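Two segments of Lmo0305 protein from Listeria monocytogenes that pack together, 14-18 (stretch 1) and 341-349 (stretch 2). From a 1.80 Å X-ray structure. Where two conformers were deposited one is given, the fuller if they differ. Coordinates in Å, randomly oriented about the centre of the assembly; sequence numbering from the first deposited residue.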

# COMPACT_ATOMS: atom_id res chain seq x y z
N PRO A 14 -10.26 -17.20 -25.71
CA PRO A 14 -11.41 -16.90 -24.86
C PRO A 14 -11.37 -17.70 -23.56
O PRO A 14 -11.87 -17.23 -22.52
N TYR A 15 -10.77 -18.89 -23.61
CA TYR A 15 -10.66 -19.75 -22.44
C TYR A 15 -9.21 -19.86 -21.94
O TYR A 15 -8.25 -19.69 -22.71
N LYS A 16 -9.05 -20.17 -20.66
CA LYS A 16 -7.73 -20.30 -20.04
C LYS A 16 -7.67 -21.52 -19.10
O LYS A 16 -8.62 -21.77 -18.35
N LEU A 17 -6.57 -22.28 -19.15
CA LEU A 17 -6.40 -23.36 -18.19
C LEU A 17 -6.19 -22.73 -16.80
O LEU A 17 -6.77 -23.16 -15.81
N GLY A 18 -5.37 -21.68 -16.73
CA GLY A 18 -5.05 -21.06 -15.46
C GLY A 18 -5.81 -19.80 -15.10
O GLY A 18 -6.44 -19.16 -15.96
N ALA A 341 -13.01 -24.26 -15.12
CA ALA A 341 -14.34 -24.84 -15.18
C ALA A 341 -15.19 -24.27 -16.32
O ALA A 341 -16.23 -24.85 -16.64
N GLU A 342 -14.77 -23.15 -16.92
CA GLU A 342 -15.50 -22.57 -18.03
C GLU A 342 -15.09 -23.15 -19.38
O GLU A 342 -15.72 -22.84 -20.41
N ILE A 343 -14.04 -23.97 -19.43
CA ILE A 343 -13.60 -24.50 -20.71
C ILE A 343 -14.56 -25.59 -21.16
O ILE A 343 -14.78 -26.56 -20.43
N PRO A 344 -15.16 -25.45 -22.36
CA PRO A 344 -16.05 -26.52 -22.81
C PRO A 344 -15.27 -27.82 -22.99
O PRO A 344 -14.13 -27.77 -23.45
N ALA A 345 -15.87 -28.96 -22.65
CA ALA A 345 -15.19 -30.26 -22.74
C ALA A 345 -14.51 -30.54 -24.07
O ALA A 345 -13.38 -31.02 -24.08
N LYS A 346 -15.20 -30.26 -25.18
CA LYS A 346 -14.64 -30.51 -26.52
C LYS A 346 -13.33 -29.79 -26.75
O LYS A 346 -12.37 -30.38 -27.25
N ASN A 347 -13.29 -28.51 -26.39
CA ASN A 347 -12.09 -27.70 -26.60
C ASN A 347 -10.92 -28.25 -25.76
O ASN A 347 -9.80 -28.36 -26.26
N LEU A 348 -11.22 -28.59 -24.51
CA LEU A 348 -10.23 -29.14 -23.57
C LEU A 348 -9.67 -30.46 -24.13
O LEU A 348 -8.46 -30.61 -24.21
N GLU A 349 -10.54 -31.38 -24.56
CA GLU A 349 -10.09 -32.66 -25.17
C GLU A 349 -9.21 -32.40 -26.37
O GLU A 349 -8.19 -33.07 -26.56

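The apolar centre of this contact is built around Ile343, a buried residue of the loop that leads into the helix of stretch 2. Its CA-to-CB bond runs sideways to stretch 1, but the m rotamer at chi1 and t at chi2 extend the CG1–CD1 arm so that its end comes nearer. Along this arm Ile343 meets two side chains: its CG1 lies 3.9 Å from CB of Tyr15, and its CD1 lies 3.9 Å from CD2 of Leu17. A branched aliphatic residue suits the position, since it fills space close to the backbone while still reaching forward.

Leu17, also buried, adopts the m, t combination common for leucine. Its CA-to-CB bond points sideways too, yet the end of the side chain approaches stretch 2, and CD2 touches Leu348 as well as Ile343. The distance from Leu17 CD2 to Leu348 CD1 is 4.0 Å, ordinary van der Waals packing. Leu348 lies in the first turn of the helix; its CA-to-CB bond runs sideways, and with the t, p rotamer its end comes nearer to stretch 1. That turn is held by the backbone hydrogen bond from Leu348 N to Pro344 O, 3.2 Å long.

Farther out, the CA-to-CB bond of Tyr15 points toward stretch 2, and Tyr15 has more area covered by the contact than any other residue. With chi1 at m (-50°) and chi2 at -69°, its ring receives Pro344 over one face: Pro344 CD stands 3.5 Å from the centroid of the Tyr15 ring, only 13° off the ring normal, a clear CH-pi contact. Proline is well matched to this task, because the CD hydrogens, next to the ring nitrogen, are slightly polarised and the flat aromatic face is electron-rich. Pro344 also occupies the N-cap position, where its fixed phi is compatible with the entry to a helix.

At the polar edge the contacts involve backbone oxygens and an amide. Tyr15 CE1 is 3.6 Å from the backbone O of Glu342, and Tyr15 CE2 is 4.2 Å from ND2 of Asn347, whose CA-to-CB bond points toward stretch 1, with chi1 at m, and whose ND2 is hydrogen-bonded elsewhere in the structure. The Glu342 CA-to-CB bond runs sideways and the end of its side chain leads away, leaving its carboxylate outside the contact. The CA-to-CB bond of Lys16 points away, as expected from the alternation of a strand between Tyr15 and its neighbour. Lys16 O nevertheless lies 3.5 Å from Ile343 CD1, buried here without a polar partner in the model. No hydrogen bond crosses between the stretches; the contacts are mainly apolar packing and the CH-pi contact.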

# COMPACT_ATOMS: atom_id res chain seq x y z
CB PRO A 14 -12.62 -17.26 -25.74
CG PRO A 14 -12.11 -18.16 -26.78
CD PRO A 14 -10.67 -17.81 -26.99
CB TYR A 15 -11.21 -21.13 -22.77
CG TYR A 15 -12.61 -21.09 -23.40
CD1 TYR A 15 -13.72 -20.71 -22.66
CD2 TYR A 15 -12.81 -21.49 -24.71
CE1 TYR A 15 -15.00 -20.69 -23.24
CE2 TYR A 15 -14.08 -21.48 -25.29
CZ TYR A 15 -15.16 -21.08 -24.54
OH TYR A 15 -16.42 -21.08 -25.11
CB LYS A 16 -7.42 -19.07 -19.21
CG LYS A 16 -7.35 -17.73 -19.91
CD LYS A 16 -6.16 -17.65 -20.86
CE LYS A 16 -5.97 -16.25 -21.43
NZ LYS A 16 -7.12 -15.80 -22.28
CB LEU A 17 -5.18 -24.22 -18.53
CG LEU A 17 -5.13 -25.08 -19.80
CD1 LEU A 17 -3.77 -25.70 -19.82
CD2 LEU A 17 -6.22 -26.16 -19.86
CB ALA A 341 -15.07 -24.68 -13.84
CB GLU A 342 -15.31 -21.03 -18.07
CG GLU A 342 -15.77 -20.28 -16.84
CD GLU A 342 -17.25 -20.52 -16.50
OE1 GLU A 342 -18.12 -20.43 -17.38
OE2 GLU A 342 -17.53 -20.79 -15.31
CB ILE A 343 -12.20 -25.10 -20.67
CG1 ILE A 343 -11.18 -24.08 -20.18
CG2 ILE A 343 -11.78 -25.55 -22.10
CD1 ILE A 343 -9.79 -24.71 -19.81
CB PRO A 344 -16.60 -26.01 -24.15
CG PRO A 344 -16.30 -24.57 -24.19
CD PRO A 344 -15.11 -24.33 -23.32
CB ALA A 345 -16.14 -31.41 -22.40
CB LYS A 346 -15.66 -30.10 -27.61
CG LYS A 346 -15.14 -30.15 -29.06
CD LYS A 346 -16.15 -29.58 -30.04
CE LYS A 346 -15.58 -29.47 -31.45
NZ LYS A 346 -16.58 -28.98 -32.44
CB ASN A 347 -12.35 -26.23 -26.27
CG ASN A 347 -13.49 -25.65 -27.06
OD1 ASN A 347 -14.64 -26.10 -26.92
ND2 ASN A 347 -13.21 -24.63 -27.86
CB LEU A 348 -10.87 -29.30 -22.18
CG LEU A 348 -10.05 -29.88 -21.02
CD1 LEU A 348 -8.76 -29.09 -20.79
CD2 LEU A 348 -10.90 -29.93 -19.74
CB GLU A 349 -11.27 -33.52 -25.67
CG GLU A 349 -12.15 -34.09 -24.58
CD GLU A 349 -11.39 -34.99 -23.60
OE1 GLU A 349 -10.34 -35.57 -23.99
OE2 GLU A 349 -11.86 -35.12 -22.44